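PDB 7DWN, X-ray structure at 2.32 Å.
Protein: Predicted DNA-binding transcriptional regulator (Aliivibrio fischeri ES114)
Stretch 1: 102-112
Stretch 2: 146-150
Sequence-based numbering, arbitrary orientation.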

# COMPACT_ATOMS: atom_id res chain seq x y z
N SER A 102 -5.36 -10.08 -28.96
CA SER A 102 -5.97 -10.80 -30.07
C SER A 102 -7.48 -10.61 -30.08
O SER A 102 -8.08 -10.36 -31.13
CB SER A 102 -5.62 -12.28 -29.98
OG SER A 102 -5.99 -12.98 -31.15
N LEU A 103 -8.12 -10.72 -28.91
CA LEU A 103 -9.57 -10.54 -28.83
C LEU A 103 -9.97 -9.13 -29.22
O LEU A 103 -10.98 -8.94 -29.90
CB LEU A 103 -10.06 -10.85 -27.42
CG LEU A 103 -9.90 -12.30 -26.98
CD1 LEU A 103 -10.51 -12.51 -25.61
CD2 LEU A 103 -10.52 -13.23 -28.01
N ALA A 104 -9.20 -8.13 -28.80
CA ALA A 104 -9.53 -6.76 -29.17
C ALA A 104 -9.43 -6.58 -30.68
O ALA A 104 -10.38 -6.11 -31.32
CB ALA A 104 -8.63 -5.78 -28.42
N THR A 105 -8.30 -6.99 -31.27
CA THR A 105 -8.13 -6.85 -32.71
C THR A 105 -9.16 -7.65 -33.51
O THR A 105 -9.47 -7.30 -34.65
CB THR A 105 -6.72 -7.28 -33.12
OG1 THR A 105 -6.48 -8.63 -32.70
CG2 THR A 105 -5.67 -6.37 -32.49
N SER A 106 -9.70 -8.73 -32.93
CA SER A 106 -10.66 -9.54 -33.67
C SER A 106 -12.08 -9.00 -33.52
O SER A 106 -12.84 -8.96 -34.50
CB SER A 106 -10.60 -11.00 -33.20
OG SER A 106 -11.57 -11.79 -33.87
N LEU A 107 -12.46 -8.57 -32.32
CA LEU A 107 -13.84 -8.23 -31.98
C LEU A 107 -14.15 -6.75 -32.13
O LEU A 107 -15.25 -6.40 -32.58
CB LEU A 107 -14.15 -8.67 -30.55
CG LEU A 107 -13.97 -10.15 -30.20
CD1 LEU A 107 -14.47 -10.44 -28.79
CD2 LEU A 107 -14.67 -11.03 -31.22
N ILE A 108 -13.23 -5.85 -31.75
CA ILE A 108 -13.57 -4.42 -31.72
C ILE A 108 -13.92 -3.87 -33.09
O ILE A 108 -14.84 -3.05 -33.18
CB ILE A 108 -12.45 -3.63 -31.02
CG1 ILE A 108 -12.73 -3.52 -29.52
CG2 ILE A 108 -12.30 -2.24 -31.63
CD1 ILE A 108 -12.58 -4.81 -28.75
N PRO A 109 -13.25 -4.24 -34.19
CA PRO A 109 -13.69 -3.71 -35.50
C PRO A 109 -15.13 -4.08 -35.87
O PRO A 109 -15.88 -3.23 -36.37
CB PRO A 109 -12.67 -4.31 -36.48
CG PRO A 109 -11.92 -5.37 -35.72
CD PRO A 109 -11.95 -4.91 -34.30
N LYS A 110 -15.54 -5.33 -35.63
CA LYS A 110 -16.91 -5.73 -35.92
C LYS A 110 -17.91 -4.97 -35.04
O LYS A 110 -18.95 -4.51 -35.52
CB LYS A 110 -17.06 -7.24 -35.75
CG LYS A 110 -16.08 -8.05 -36.60
CD LYS A 110 -16.19 -9.54 -36.33
CE LYS A 110 -15.88 -9.86 -34.88
NZ LYS A 110 -15.45 -11.27 -34.70
N MET A 111 -17.60 -4.84 -33.75
CA MET A 111 -18.41 -4.01 -32.85
C MET A 111 -18.51 -2.57 -33.36
O MET A 111 -19.58 -1.95 -33.33
CB MET A 111 -17.78 -4.02 -31.46
CG MET A 111 -18.71 -4.32 -30.31
SD MET A 111 -17.77 -4.22 -28.77
CE MET A 111 -16.31 -5.16 -29.21
N GLN A 112 -17.38 -2.03 -33.82
CA GLN A 112 -17.32 -0.65 -34.30
C GLN A 112 -18.22 -0.47 -35.51
O GLN A 112 -18.87 0.57 -35.66
CB GLN A 112 -15.88 -0.29 -34.65
CG GLN A 112 -15.65 1.16 -35.02
CD GLN A 112 -15.48 2.04 -33.80
OE1 GLN A 112 -15.56 1.57 -32.66
NE2 GLN A 112 -15.26 3.33 -34.03
N LEU A 146 -14.61 -6.26 -19.59
CA LEU A 146 -13.37 -6.97 -19.82
C LEU A 146 -13.59 -8.03 -20.90
O LEU A 146 -14.51 -8.84 -20.80
CB LEU A 146 -12.88 -7.63 -18.53
CG LEU A 146 -11.68 -8.57 -18.61
CD1 LEU A 146 -10.50 -7.83 -19.22
CD2 LEU A 146 -11.33 -9.09 -17.23
N LEU A 147 -12.76 -8.01 -21.93
CA LEU A 147 -12.81 -9.03 -22.98
C LEU A 147 -11.63 -9.97 -22.75
O LEU A 147 -10.49 -9.62 -23.03
CB LEU A 147 -12.76 -8.39 -24.37
CG LEU A 147 -14.07 -7.96 -25.03
CD1 LEU A 147 -14.85 -6.98 -24.16
CD2 LEU A 147 -13.79 -7.35 -26.39
N ALA A 148 -11.91 -11.15 -22.22
CA ALA A 148 -10.82 -12.05 -21.84
C ALA A 148 -11.21 -13.48 -22.16
O ALA A 148 -12.30 -13.74 -22.67
CB ALA A 148 -10.45 -11.87 -20.36
N PHE A 149 -10.31 -14.41 -21.87
CA PHE A 149 -10.58 -15.81 -22.13
C PHE A 149 -11.18 -16.47 -20.89
O PHE A 149 -11.31 -15.86 -19.83
CB PHE A 149 -9.31 -16.54 -22.58
CG PHE A 149 -8.81 -16.09 -23.92
CD1 PHE A 149 -9.36 -16.60 -25.09
CD2 PHE A 149 -7.79 -15.16 -24.02
CE1 PHE A 149 -8.90 -16.19 -26.33
CE2 PHE A 149 -7.33 -14.74 -25.25
CZ PHE A 149 -7.88 -15.26 -26.41
N ASP A 150 -11.55 -17.74 -21.04
CA ASP A 150 -12.23 -18.50 -19.99
C ASP A 150 -11.45 -18.45 -18.69
O ASP A 150 -10.28 -18.85 -18.64
CB ASP A 150 -12.42 -19.95 -20.45
CG ASP A 150 -13.30 -20.75 -19.51
OD1 ASP A 150 -14.04 -20.15 -18.71
OD2 ASP A 150 -13.25 -22.00 -19.57

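A helix (102-112) packs across a strand (146-149), the axes approaching to 8.5 Å with their N-to-C directions 124° apart, so the two run obliquely against each other. Backbones come nearest at Leu103 and Leu147, whose CA atoms are 6.9 Å apart. No hydrogen bond links the stretches; the 278 Å² they bury, both sides summed, is held by apolar contact. The helix carries its own backbone bonds, such as Leu107 N to Leu103 O (2.9 Å) and Ile108 N to Ala104 O (2.9 Å), but kinks at Pro109 and Lys110. Proline has no amide hydrogen to give, and Lys110 N also lacks a bond to the preceding turn; the ladder resumes with Met111 N to Leu107 O (3.1 Å).

Along the strand, Leu146 stays out of reach of the helix. Leu147 points toward it, and its CD2 meets three side chains: Ile108 CD1 at 3.7 Å, Leu107 CD1 at 4.0 Å and, more loosely, Met111 CE at 4.4 Å. Leu107 and Met111, one turn apart, both direct CA-to-CB toward the strand; Ile108 starts sideways, but its end comes nearer. At Ala148 the CA-to-CB bond points away, so the contact falls to the backbone: Leu103 CD1 lies 3.7 Å from Ala148 O, and 3.9 Å from Leu147 O, as van der Waals neighbours, since a methyl carbon is no conventional donor. Phe149 leaves the backbone sideways, yet its m rotamer (chi1 -67°) brings the ring to Leu103. There Leu103 CD1 sits over one face, 3.9 Å from the ring centroid and 10° off the normal, a CH-pi contact in which methyl hydrogens meet the pi cloud, while Leu103 CG touches Phe149 CZ at 3.6 Å. Asp150, beyond the strand, does not touch the helix; its OD1 is hydrogen-bonded elsewhere in the structure.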